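Local coordinates for protein glycosyltransferase Gtf1 (Streptococcus pneumoniae, PDB 4PQG) that belongs to the GT-B-fold glycosyltransferases and binds uridine-5'-diphosphate in a pocket that also lies beside a 2-acetamido-2-deoxy-beta-D-glucopyranose, at residues H250-S255 with V433-Q438; E340-W345 with A408-G413; I429-P434 with Y448-S453. All coordinates share one frame; numbering follows the deposited sequence.

Contact 1 (H250-S255 with V433-Q438). With NAG (2-acetamido-2-deoxy-beta-D-glucopyranose), chain D.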
loop_
_atom_site.group_PDB
_atom_site.type_symbol
_atom_site.label_atom_id
_atom_site.label_comp_id
_atom_site.label_asym_id
_atom_site.label_seq_id
_atom_site.Cartn_x
_atom_site.Cartn_y
_atom_site.Cartn_z
ATOM N N HIS A 250 6.004 5.986 -8.842
ATOM C CA HIS A 250 5.759 4.563 -8.555
ATOM C C HIS A 250 5.320 3.691 -9.708
ATOM O O HIS A 250 5.848 2.579 -9.900
ATOM C CB HIS A 250 4.789 4.427 -7.396
ATOM C CG HIS A 250 5.391 4.799 -6.075
ATOM N ND1 HIS A 250 6.196 3.973 -5.395
ATOM C CD2 HIS A 250 5.286 5.959 -5.322
ATOM C CE1 HIS A 250 6.586 4.566 -4.257
ATOM N NE2 HIS A 250 6.013 5.780 -4.207
ATOM N N ALA A 251 4.352 4.169 -10.474
ATOM C CA ALA A 251 3.822 3.399 -11.598
ATOM C C ALA A 251 4.283 4.061 -12.905
ATOM O O ALA A 251 5.079 5.018 -12.874
ATOM C CB ALA A 251 2.300 3.368 -11.507
ATOM N N GLU A 252 3.800 3.558 -14.044
ATOM C CA GLU A 252 3.954 4.247 -15.332
ATOM C C GLU A 252 3.409 5.673 -15.183
ATOM O O GLU A 252 2.403 5.870 -14.521
ATOM C CB GLU A 252 3.186 3.482 -16.412
ATOM C CG GLU A 252 3.327 4.022 -17.830
ATOM C CD GLU A 252 4.766 4.017 -18.312
ATOM O OE1 GLU A 252 5.142 3.103 -19.072
ATOM O OE2 GLU A 252 5.543 4.918 -17.919
ATOM N N HIS A 253 4.055 6.668 -15.793
ATOM C CA HIS A 253 3.846 8.060 -15.368
ATOM C C HIS A 253 3.210 8.939 -16.410
ATOM O O HIS A 253 3.075 10.155 -16.203
ATOM C CB HIS A 253 5.193 8.652 -14.966
ATOM C CG HIS A 253 6.165 8.657 -16.105
ATOM N ND1 HIS A 253 6.990 7.613 -16.352
ATOM C CD2 HIS A 253 6.341 9.561 -17.141
ATOM C CE1 HIS A 253 7.683 7.855 -17.479
ATOM N NE2 HIS A 253 7.284 9.051 -17.964
ATOM N N TYR A 254 2.814 8.354 -17.535
ATOM C CA TYR A 254 2.149 9.086 -18.607
ATOM C C TYR A 254 1.274 8.102 -19.394
ATOM O O TYR A 254 1.432 6.888 -19.262
ATOM C CB TYR A 254 3.191 9.745 -19.520
ATOM C CG TYR A 254 3.792 8.788 -20.528
ATOM C CD1 TYR A 254 3.455 8.880 -21.889
ATOM C CD2 TYR A 254 4.657 7.764 -20.125
ATOM C CE1 TYR A 254 3.982 7.994 -22.814
ATOM C CE2 TYR A 254 5.175 6.862 -21.050
ATOM C CZ TYR A 254 4.835 6.991 -22.386
ATOM O OH TYR A 254 5.347 6.121 -23.315
ATOM N N SER A 255 0.345 8.621 -20.189
ATOM C CA SER A 255 -0.513 7.780 -21.012
ATOM C C SER A 255 -0.038 7.780 -22.451
ATOM O O SER A 255 -0.102 8.800 -23.170
ATOM C CB SER A 255 -1.972 8.207 -20.926
ATOM O OG SER A 255 -2.424 8.098 -19.585
ATOM N N VAL A 433 6.383 -5.913 -21.635
ATOM C CA VAL A 433 5.932 -4.540 -21.431
ATOM C C VAL A 433 6.794 -3.874 -20.368
ATOM O O VAL A 433 7.273 -4.546 -19.464
ATOM C CB VAL A 433 4.430 -4.456 -21.023
ATOM C CG1 VAL A 433 3.520 -4.771 -22.212
ATOM C CG2 VAL A 433 4.118 -5.354 -19.833
ATOM N N PRO A 434 7.002 -2.555 -20.480
ATOM C CA PRO A 434 7.802 -1.856 -19.475
ATOM C C PRO A 434 7.033 -1.640 -18.156
ATOM O O PRO A 434 5.818 -1.756 -18.138
ATOM C CB PRO A 434 8.118 -0.521 -20.154
ATOM C CG PRO A 434 6.990 -0.297 -21.097
ATOM C CD PRO A 434 6.518 -1.655 -21.543
ATOM N N TYR A 435 7.723 -1.388 -17.044
ATOM C CA TYR A 435 9.188 -1.476 -16.942
ATOM C C TYR A 435 9.647 -2.769 -16.293
ATOM O O TYR A 435 10.686 -3.334 -16.669
ATOM C CB TYR A 435 9.716 -0.273 -16.163
ATOM C CG TYR A 435 9.292 1.011 -16.810
ATOM C CD1 TYR A 435 9.991 1.518 -17.897
ATOM C CD2 TYR A 435 8.161 1.705 -16.359
ATOM C CE1 TYR A 435 9.595 2.688 -18.525
ATOM C CE2 TYR A 435 7.767 2.888 -16.957
ATOM C CZ TYR A 435 8.475 3.381 -18.037
ATOM O OH TYR A 435 8.078 4.538 -18.658
ATOM N N GLY A 436 8.872 -3.247 -15.317
ATOM C CA GLY A 436 9.298 -4.355 -14.457
ATOM C C GLY A 436 9.581 -5.683 -15.136
ATOM O O GLY A 436 10.584 -6.342 -14.835
ATOM N N ASN A 437 8.700 -6.086 -16.042
ATOM C CA ASN A 437 8.847 -7.359 -16.750
ATOM C C ASN A 437 10.125 -7.386 -17.572
ATOM O O ASN A 437 10.806 -8.397 -17.638
ATOM C CB ASN A 437 7.643 -7.617 -17.663
ATOM C CG ASN A 437 6.450 -8.180 -16.915
ATOM O OD1 ASN A 437 6.443 -8.243 -15.677
ATOM N ND2 ASN A 437 5.436 -8.597 -17.659
ATOM N N GLN A 438 10.446 -6.255 -18.177
ATOM C CA GLN A 438 11.660 -6.133 -18.967
ATOM C C GLN A 438 12.921 -6.065 -18.095
ATOM O O GLN A 438 14.003 -6.418 -18.556
ATOM C CB GLN A 438 11.554 -4.952 -19.930
ATOM C CG GLN A 438 10.522 -5.183 -21.029
ATOM C CD GLN A 438 10.091 -3.914 -21.734
ATOM O OE1 GLN A 438 10.449 -2.804 -21.335
ATOM N NE2 GLN A 438 9.293 -4.073 -22.793
HETATM C C1 NAG D . 3.197 0.319 -7.909
HETATM C C2 NAG D . 3.468 -0.114 -9.344
HETATM C C3 NAG D . 4.482 -1.227 -9.048
HETATM C C4 NAG D . 5.613 -0.751 -8.122
HETATM C C5 NAG D . 5.043 -0.011 -6.880
HETATM C C6 NAG D . 6.084 0.432 -5.859
HETATM C C7 NAG D . 2.050 -0.591 -11.267
HETATM C C8 NAG D . 0.797 -1.285 -11.722
HETATM N N2 NAG D . 2.308 -0.698 -9.974
HETATM O O1 NAG D . 1.907 0.639 -7.472
HETATM O O3 NAG D . 4.987 -1.819 -10.232
HETATM O O4 NAG D . 6.341 -1.881 -7.704
HETATM O O5 NAG D . 4.270 1.077 -7.393
HETATM O O6 NAG D . 6.850 1.445 -6.471
HETATM O O7 NAG D . 2.758 0.037 -12.071
HETATM O O HOH W 1 4.347 0.537 -18.540
#
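Glu252 reaches from the 250-255 loop to the phenol of Tyr435, a hydrogen bond that spans the two Rossmann-like halves of the GT-B fold. Its CB packs against Ser411. CG stands anti to the backbone N (chi1 -176°), and the chain then bends at chi2 (60°), which brings Glu252 CD to 3.5 Å from Tyr435 CE2. The two side chains cross at about a right angle, with the carboxylate plane turned 70° from the ring. Glu252 OE2 lies at the ring's edge and accepts from Tyr435 OH at 2.7 Å through its syn lone pair. The anti lone pair of the same Glu252 OE2 takes His253 N at 3.1 Å, so two donors grip one oxygen and fix the carboxylate's rotation. The other oxygen, Glu252 OE1, receives a water proton at 2.7 Å. That water also donates to Pro434 O, at 2.8 Å, adding a second, solvent-mediated link. Pro434 CB lies over one face of the Tyr435 ring, offset toward its rim, and the peptide bond joining the two residues is cis. His253 CE1 comes within 3.5 Å of Tyr435 OH, while its imidazole nitrogens are held by Gln297 and Gln290. At the start of the loop, His250 ND1 meets NAG O6 at 2.8 Å, in the plane of the imidazole. The 250-255 loop follows strand 244-248 of the seven-stranded parallel sheet; helix 288-301 packs against His253 and Tyr435, helix 24-38 touches His250, and Tyr435 lies at the approach to helix 436-440 of the other half.

Contact 2 (E340-W345 with A408-G413). With NAG (2-acetamido-2-deoxy-beta-D-glucopyranose), chain D; UDP (uridine-5'-diphosphate), chain C.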
loop_
_atom_site.group_PDB
_atom_site.type_symbol
_atom_site.label_atom_id
_atom_site.label_comp_id
_atom_site.label_asym_id
_atom_site.label_seq_id
_atom_site.Cartn_x
_atom_site.Cartn_y
_atom_site.Cartn_z
ATOM N N GLU A 340 -6.140 -4.052 -13.949
ATOM C CA GLU A 340 -4.828 -3.850 -14.600
ATOM C C GLU A 340 -3.840 -5.028 -14.440
ATOM O O GLU A 340 -2.808 -5.082 -15.135
ATOM C CB GLU A 340 -4.170 -2.527 -14.143
ATOM C CG GLU A 340 -3.685 -2.544 -12.683
ATOM C CD GLU A 340 -3.276 -1.172 -12.148
ATOM O OE1 GLU A 340 -3.163 -0.199 -12.940
ATOM O OE2 GLU A 340 -3.056 -1.059 -10.919
ATOM N N LYS A 341 -4.149 -5.958 -13.536
ATOM C CA LYS A 341 -3.326 -7.172 -13.356
ATOM C C LYS A 341 -3.827 -8.346 -14.225
ATOM O O LYS A 341 -3.115 -9.330 -14.409
ATOM C CB LYS A 341 -3.291 -7.606 -11.875
ATOM C CG LYS A 341 -2.753 -6.548 -10.897
ATOM C CD LYS A 341 -1.235 -6.320 -11.038
ATOM C CE LYS A 341 -0.756 -5.193 -10.129
ATOM N NZ LYS A 341 0.722 -5.201 -9.883
ATOM N N HIS A 342 -5.060 -8.233 -14.732
ATOM C CA HIS A 342 -5.656 -9.208 -15.665
ATOM C C HIS A 342 -5.489 -10.635 -15.249
ATOM O O HIS A 342 -5.173 -11.502 -16.083
ATOM C CB HIS A 342 -5.083 -9.043 -17.074
ATOM C CG HIS A 342 -5.131 -7.634 -17.585
ATOM N ND1 HIS A 342 -6.240 -7.102 -18.144
ATOM C CD2 HIS A 342 -4.160 -6.638 -17.602
ATOM C CE1 HIS A 342 -5.988 -5.827 -18.507
ATOM N NE2 HIS A 342 -4.711 -5.546 -18.179
ATOM N N ILE A 343 -5.705 -10.911 -13.965
ATOM C CA ILE A 343 -5.560 -12.270 -13.458
ATOM C C ILE A 343 -6.529 -13.216 -14.173
ATOM O O ILE A 343 -6.236 -14.408 -14.311
ATOM C CB ILE A 343 -5.667 -12.335 -11.924
ATOM C CG1 ILE A 343 -4.532 -11.525 -11.283
ATOM C CG2 ILE A 343 -5.578 -13.774 -11.434
ATOM C CD1 ILE A 343 -4.710 -11.295 -9.800
ATOM N N ASP A 344 -7.641 -12.672 -14.676
ATOM C CA ASP A 344 -8.613 -13.499 -15.403
ATOM C C ASP A 344 -8.007 -14.164 -16.632
ATOM O O ASP A 344 -8.307 -15.321 -16.922
ATOM C CB ASP A 344 -9.895 -12.733 -15.745
ATOM C CG ASP A 344 -9.629 -11.472 -16.539
ATOM O OD1 ASP A 344 -8.774 -10.672 -16.092
ATOM O OD2 ASP A 344 -10.273 -11.284 -17.599
ATOM N N TRP A 345 -7.135 -13.444 -17.336
ATOM C CA TRP A 345 -6.368 -14.025 -18.432
ATOM C C TRP A 345 -5.511 -15.170 -17.978
ATOM O O TRP A 345 -5.435 -16.193 -18.672
ATOM C CB TRP A 345 -5.528 -12.971 -19.150
ATOM C CG TRP A 345 -6.326 -11.855 -19.787
ATOM C CD1 TRP A 345 -7.691 -11.821 -20.043
ATOM C CD2 TRP A 345 -5.814 -10.577 -20.309
ATOM N NE1 TRP A 345 -8.047 -10.644 -20.645
ATOM C CE2 TRP A 345 -6.979 -9.853 -20.833
ATOM C CE3 TRP A 345 -4.562 -9.974 -20.366
ATOM C CZ2 TRP A 345 -6.870 -8.590 -21.397
ATOM C CZ3 TRP A 345 -4.461 -8.692 -20.926
ATOM C CH2 TRP A 345 -5.593 -8.020 -21.437
ATOM N N ALA A 408 0.075 -11.317 -15.845
ATOM C CA ALA A 408 -0.570 -10.782 -17.035
ATOM C C ALA A 408 -0.773 -9.273 -16.888
ATOM O O ALA A 408 -1.567 -8.667 -17.603
ATOM C CB ALA A 408 -1.893 -11.486 -17.241
ATOM N N SER A 409 -0.077 -8.671 -15.925
ATOM C CA SER A 409 -0.104 -7.229 -15.781
ATOM C C SER A 409 0.430 -6.576 -17.048
ATOM O O SER A 409 1.473 -6.984 -17.594
ATOM C CB SER A 409 0.719 -6.783 -14.561
ATOM O OG SER A 409 0.771 -5.371 -14.486
ATOM N N THR A 410 -0.288 -5.560 -17.511
ATOM C CA THR A 410 0.087 -4.857 -18.716
ATOM C C THR A 410 1.073 -3.703 -18.473
ATOM O O THR A 410 1.497 -3.041 -19.427
ATOM C CB THR A 410 -1.168 -4.386 -19.493
ATOM O OG1 THR A 410 -2.167 -3.945 -18.556
ATOM C CG2 THR A 410 -1.751 -5.567 -20.284
ATOM N N SER A 411 1.449 -3.482 -17.209
ATOM C CA SER A 411 2.398 -2.415 -16.875
ATOM C C SER A 411 2.863 -2.483 -15.427
ATOM O O SER A 411 2.045 -2.613 -14.515
ATOM C CB SER A 411 1.777 -1.033 -17.147
ATOM O OG SER A 411 2.626 0.007 -16.692
ATOM N N GLU A 412 4.175 -2.395 -15.214
ATOM C CA GLU A 412 4.707 -2.278 -13.849
ATOM C C GLU A 412 5.823 -1.264 -13.754
ATOM O O GLU A 412 6.815 -1.344 -14.485
ATOM C CB GLU A 412 5.203 -3.625 -13.300
ATOM C CG GLU A 412 4.135 -4.710 -13.184
ATOM C CD GLU A 412 3.113 -4.482 -12.069
ATOM O OE1 GLU A 412 3.364 -3.675 -11.130
ATOM O OE2 GLU A 412 2.053 -5.158 -12.117
ATOM N N GLY A 413 5.664 -0.317 -12.833
ATOM C CA GLY A 413 6.727 0.614 -12.507
ATOM C C GLY A 413 7.961 -0.157 -12.065
ATOM O O GLY A 413 9.098 0.241 -12.345
HETATM C C1 NAG D . 3.197 0.319 -7.909
HETATM C C2 NAG D . 3.468 -0.114 -9.344
HETATM C C3 NAG D . 4.482 -1.227 -9.048
HETATM C C4 NAG D . 5.613 -0.751 -8.122
HETATM C C5 NAG D . 5.043 -0.011 -6.880
HETATM C C6 NAG D . 6.084 0.432 -5.859
HETATM C C7 NAG D . 2.050 -0.591 -11.267
HETATM C C8 NAG D . 0.797 -1.285 -11.722
HETATM N N2 NAG D . 2.308 -0.698 -9.974
HETATM O O1 NAG D . 1.907 0.639 -7.472
HETATM O O3 NAG D . 4.987 -1.819 -10.232
HETATM O O4 NAG D . 6.341 -1.881 -7.704
HETATM O O5 NAG D . 4.270 1.077 -7.393
HETATM O O6 NAG D . 6.850 1.445 -6.471
HETATM O O7 NAG D . 2.758 0.037 -12.071
HETATM N N1 UDP C . 1.474 -8.575 -1.311
HETATM C C2 UDP C . 1.333 -9.268 -0.089
HETATM N N3 UDP C . 0.472 -10.272 -0.012
HETATM C C4 UDP C . -0.284 -10.659 -1.049
HETATM C C5 UDP C . -0.182 -9.995 -2.275
HETATM C C6 UDP C . 0.730 -8.937 -2.378
HETATM O O2 UDP C . 2.017 -8.959 0.918
HETATM O O4 UDP C . -1.071 -11.619 -0.892
HETATM C "C1'" UDP C . 2.467 -7.493 -1.378
HETATM C "C2'" UDP C . 3.673 -7.985 -2.173
HETATM O "O2'" UDP C . 4.641 -8.703 -1.382
HETATM C "C3'" UDP C . 4.270 -6.726 -2.777
HETATM C "C4'" UDP C . 3.091 -5.759 -2.846
HETATM O "O4'" UDP C . 2.008 -6.361 -2.118
HETATM O "O3'" UDP C . 5.278 -6.180 -1.918
HETATM C "C5'" UDP C . 2.615 -5.508 -4.276
HETATM O "O5'" UDP C . 3.579 -4.706 -4.935
HETATM P PA UDP C . 3.725 -4.713 -6.533
HETATM O O1A UDP C . 4.812 -3.746 -6.920
HETATM O O2A UDP C . 3.861 -6.158 -6.948
HETATM O O3A UDP C . 2.276 -4.349 -7.143
HETATM P PB UDP C . 1.371 -3.025 -7.010
HETATM O O1B UDP C . 0.834 -2.815 -8.408
HETATM O O2B UDP C . 0.319 -3.377 -5.971
HETATM O O3B UDP C . 2.312 -1.904 -6.611
HETATM O O HOH W 2 -0.802 -2.868 -14.606
HETATM O O HOH W 3 -0.962 -10.643 -13.326
#
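Lys341 and Glu412 form a salt bridge within a Rossmann-like domain, between the 3-10 turn that precedes helix 343-353 and the loop after parallel strand 404-406, beside the bound UDP. This is the tight, buried part. The lysine chain bends at chi2 (-71°), which leaves Lys341 CD near Ser409 CB; beyond it the chain runs extended, and Lys341 NZ stands 2.6 Å from Glu412 OE2, on that oxygen's syn lone pair. Lys341 NZ also donates to UDP O1B at 2.8 Å and weakly to UDP O3A, so the ammonium is shared by the carboxylate and the diphosphate. Ser409 OG donates to the same Glu412 OE2 at 2.7 Å, coming from above the carboxylate plane (37° out of it). Glu412 OE1 meanwhile accepts from NAG O3 at 2.6 Å, so ligands and protein together hold both carboxylate oxygens. Close by, Ala408 CB packs on His342 O at 3.5 Å, and a water links Lys341 O with Ala408 N. His342, at the N-cap position of helix 343-353, has Trp345 CZ3 over one face of its ring, offset toward the rim. Thr410 OG1 lies in the plane at that ring's edge, 3.0 Å from His342 NE2, while the methyl Thr410 CG2 rests 4.2 Å from Trp345 CZ3.

The side toward Glu340 is looser. Its exposed carboxylate pairs with Arg336, and a second water joins Glu340 O to Ser411 O. Thr410 N makes only a weak bond to the same Glu340 O, at 3.5 Å.

Contact 3 (I429-P434 with Y448-S453)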
loop_
_atom_site.group_PDB
_atom_site.type_symbol
_atom_site.label_atom_id
_atom_site.label_comp_id
_atom_site.label_asym_id
_atom_site.label_seq_id
_atom_site.Cartn_x
_atom_site.Cartn_y
_atom_site.Cartn_z
ATOM N N ILE A 429 6.718 -15.822 -16.145
ATOM C CA ILE A 429 6.113 -15.681 -17.485
ATOM C C ILE A 429 5.216 -14.442 -17.502
ATOM O O ILE A 429 4.253 -14.380 -16.750
ATOM C CB ILE A 429 5.295 -16.935 -17.888
ATOM C CG1 ILE A 429 6.175 -18.199 -17.864
ATOM C CG2 ILE A 429 4.653 -16.726 -19.252
ATOM C CD1 ILE A 429 5.398 -19.504 -18.003
ATOM N N GLY A 430 5.539 -13.465 -18.348
ATOM C CA GLY A 430 4.762 -12.232 -18.416
ATOM C C GLY A 430 4.806 -11.524 -19.751
ATOM O O GLY A 430 5.524 -11.936 -20.670
ATOM N N PHE A 431 4.035 -10.449 -19.861
ATOM C CA PHE A 431 4.020 -9.650 -21.080
ATOM C C PHE A 431 5.327 -8.882 -21.280
ATOM O O PHE A 431 5.962 -8.448 -20.307
ATOM C CB PHE A 431 2.868 -8.651 -21.050
ATOM C CG PHE A 431 1.517 -9.246 -21.328
ATOM C CD1 PHE A 431 1.241 -9.888 -22.543
ATOM C CD2 PHE A 431 0.485 -9.115 -20.396
ATOM C CE1 PHE A 431 -0.025 -10.396 -22.803
ATOM C CE2 PHE A 431 -0.780 -9.634 -20.657
ATOM C CZ PHE A 431 -1.034 -10.273 -21.863
ATOM N N ASP A 432 5.720 -8.724 -22.546
ATOM C CA ASP A 432 6.872 -7.920 -22.913
ATOM C C ASP A 432 6.487 -6.444 -22.853
ATOM O O ASP A 432 6.254 -5.806 -23.881
ATOM C CB ASP A 432 7.343 -8.299 -24.320
ATOM C CG ASP A 432 8.740 -7.769 -24.646
ATOM O OD1 ASP A 432 9.308 -6.992 -23.851
ATOM O OD2 ASP A 432 9.279 -8.140 -25.708
ATOM N N VAL A 433 6.383 -5.913 -21.635
ATOM C CA VAL A 433 5.932 -4.540 -21.431
ATOM C C VAL A 433 6.794 -3.874 -20.368
ATOM O O VAL A 433 7.273 -4.546 -19.464
ATOM C CB VAL A 433 4.430 -4.456 -21.023
ATOM C CG1 VAL A 433 3.520 -4.771 -22.212
ATOM C CG2 VAL A 433 4.118 -5.354 -19.833
ATOM N N PRO A 434 7.002 -2.555 -20.480
ATOM C CA PRO A 434 7.802 -1.856 -19.475
ATOM C C PRO A 434 7.033 -1.640 -18.156
ATOM O O PRO A 434 5.818 -1.756 -18.138
ATOM C CB PRO A 434 8.118 -0.521 -20.154
ATOM C CG PRO A 434 6.990 -0.297 -21.097
ATOM C CD PRO A 434 6.518 -1.655 -21.543
ATOM N N TYR A 448 9.744 -16.485 -19.806
ATOM C CA TYR A 448 9.330 -16.004 -21.122
ATOM C C TYR A 448 8.643 -14.643 -21.108
ATOM O O TYR A 448 7.809 -14.363 -20.252
ATOM C CB TYR A 448 8.368 -16.983 -21.763
ATOM C CG TYR A 448 8.891 -18.376 -21.966
ATOM C CD1 TYR A 448 9.930 -18.639 -22.872
ATOM C CD2 TYR A 448 8.323 -19.446 -21.276
ATOM C CE1 TYR A 448 10.396 -19.935 -23.060
ATOM C CE2 TYR A 448 8.772 -20.736 -21.468
ATOM C CZ TYR A 448 9.802 -20.975 -22.359
ATOM O OH TYR A 448 10.235 -22.269 -22.523
ATOM N N LEU A 449 8.996 -13.819 -22.084
ATOM C CA LEU A 449 8.284 -12.608 -22.364
ATOM C C LEU A 449 7.317 -12.863 -23.516
ATOM O O LEU A 449 7.715 -13.302 -24.587
ATOM C CB LEU A 449 9.257 -11.477 -22.697
ATOM C CG LEU A 449 10.046 -10.889 -21.521
ATOM C CD1 LEU A 449 11.150 -9.970 -22.029
ATOM C CD2 LEU A 449 9.149 -10.137 -20.556
ATOM N N ILE A 450 6.042 -12.601 -23.275
ATOM C CA ILE A 450 5.010 -12.805 -24.282
ATOM C C ILE A 450 4.665 -11.478 -24.950
ATOM O O ILE A 450 4.336 -10.517 -24.260
ATOM C CB ILE A 450 3.770 -13.474 -23.656
ATOM C CG1 ILE A 450 4.182 -14.847 -23.097
ATOM C CG2 ILE A 450 2.616 -13.554 -24.661
ATOM C CD1 ILE A 450 3.081 -15.651 -22.445
ATOM N N PRO A 451 4.746 -11.416 -26.300
ATOM C CA PRO A 451 4.402 -10.188 -27.015
ATOM C C PRO A 451 3.015 -9.749 -26.601
ATOM O O PRO A 451 2.144 -10.586 -26.421
ATOM C CB PRO A 451 4.385 -10.622 -28.490
ATOM C CG PRO A 451 5.242 -11.836 -28.538
ATOM C CD PRO A 451 5.053 -12.522 -27.220
ATOM N N SER A 452 2.832 -8.450 -26.411
ATOM C CA SER A 452 1.543 -7.907 -26.022
ATOM C C SER A 452 1.013 -7.097 -27.190
ATOM O O SER A 452 1.787 -6.519 -27.956
ATOM C CB SER A 452 1.691 -7.010 -24.789
ATOM O OG SER A 452 0.426 -6.632 -24.251
ATOM N N SER A 453 -0.305 -7.056 -27.328
ATOM C CA SER A 453 -0.929 -6.218 -28.353
ATOM C C SER A 453 -1.983 -5.303 -27.731
ATOM O O SER A 453 -2.602 -5.655 -26.722
ATOM C CB SER A 453 -1.539 -7.086 -29.453
ATOM O OG SER A 453 -2.093 -6.286 -30.475
HETATM O O HOH W 4 5.196 -6.478 -26.690
#
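Ile429 and Ile450 meet because CG2 of Ile429 stands anti to its backbone N, while Ile450 is extended at chi2 (-180°), which places Ile450 CD1 against Ile429 CG2 at 3.7 Å. Ser452 OG, likewise anti to its backbone N (chi1 -171°), lies over one face of the Phe431 ring, offset toward the rim, and Ser452 CB reaches Phe431 CD1 at 3.7 Å. The backbones that carry these groups include two parallel strands of a beta-alpha-beta unit, 428-431 and 447-450, connected through helix 436-440. Gly430 pairs through both its backbone groups: its N donates to Tyr448 O at 3.1 Å, and its O accepts from Ile450 N at 2.7 Å. Asp432 N then bonds to Ile450 O at 2.8 Å, and an inverse gamma turn centred on Asp432 leads the chain away. Leu449 CD2 packs against Phe431 O at 3.6 Å, and Leu449 CD1 approaches Asp432 OD1, an oxygen whose polar partner is Gln438. Further along, a water joins Asp432 O to Ser452 N. Helix 458-474 covers Ile429, Phe431 and Ile450, with Tyr465 edge-to-face on the phenylalanine. Cohesion therefore rests on backbone amides and apolar side chains, and polar side chains and water enter toward Asp432 and Ser452.

How the contacts relate
Contact 2 is the most buried of the three, whereas contacts 1 and 3 are only partly so. Contacts 1 and 2 both touch NAG and rely on carboxylates, but the first joins the two halves of the fold and the second stays within one. Contact 3 pairs strand 428-431 with the edge strand 447-450 of the six-stranded sheet, touches neither ligand, and relies on backbone pairing. Val433 and Pro434 belong to contacts 1 and 3, and Asn437 ND2 binds Phe431 O between them. Glu412 O receives the backbone N of Tyr435 and Gly436, tying contact 2 to contact 1, while the Phe431 ring packs on Ala408 and Trp345 of contact 2.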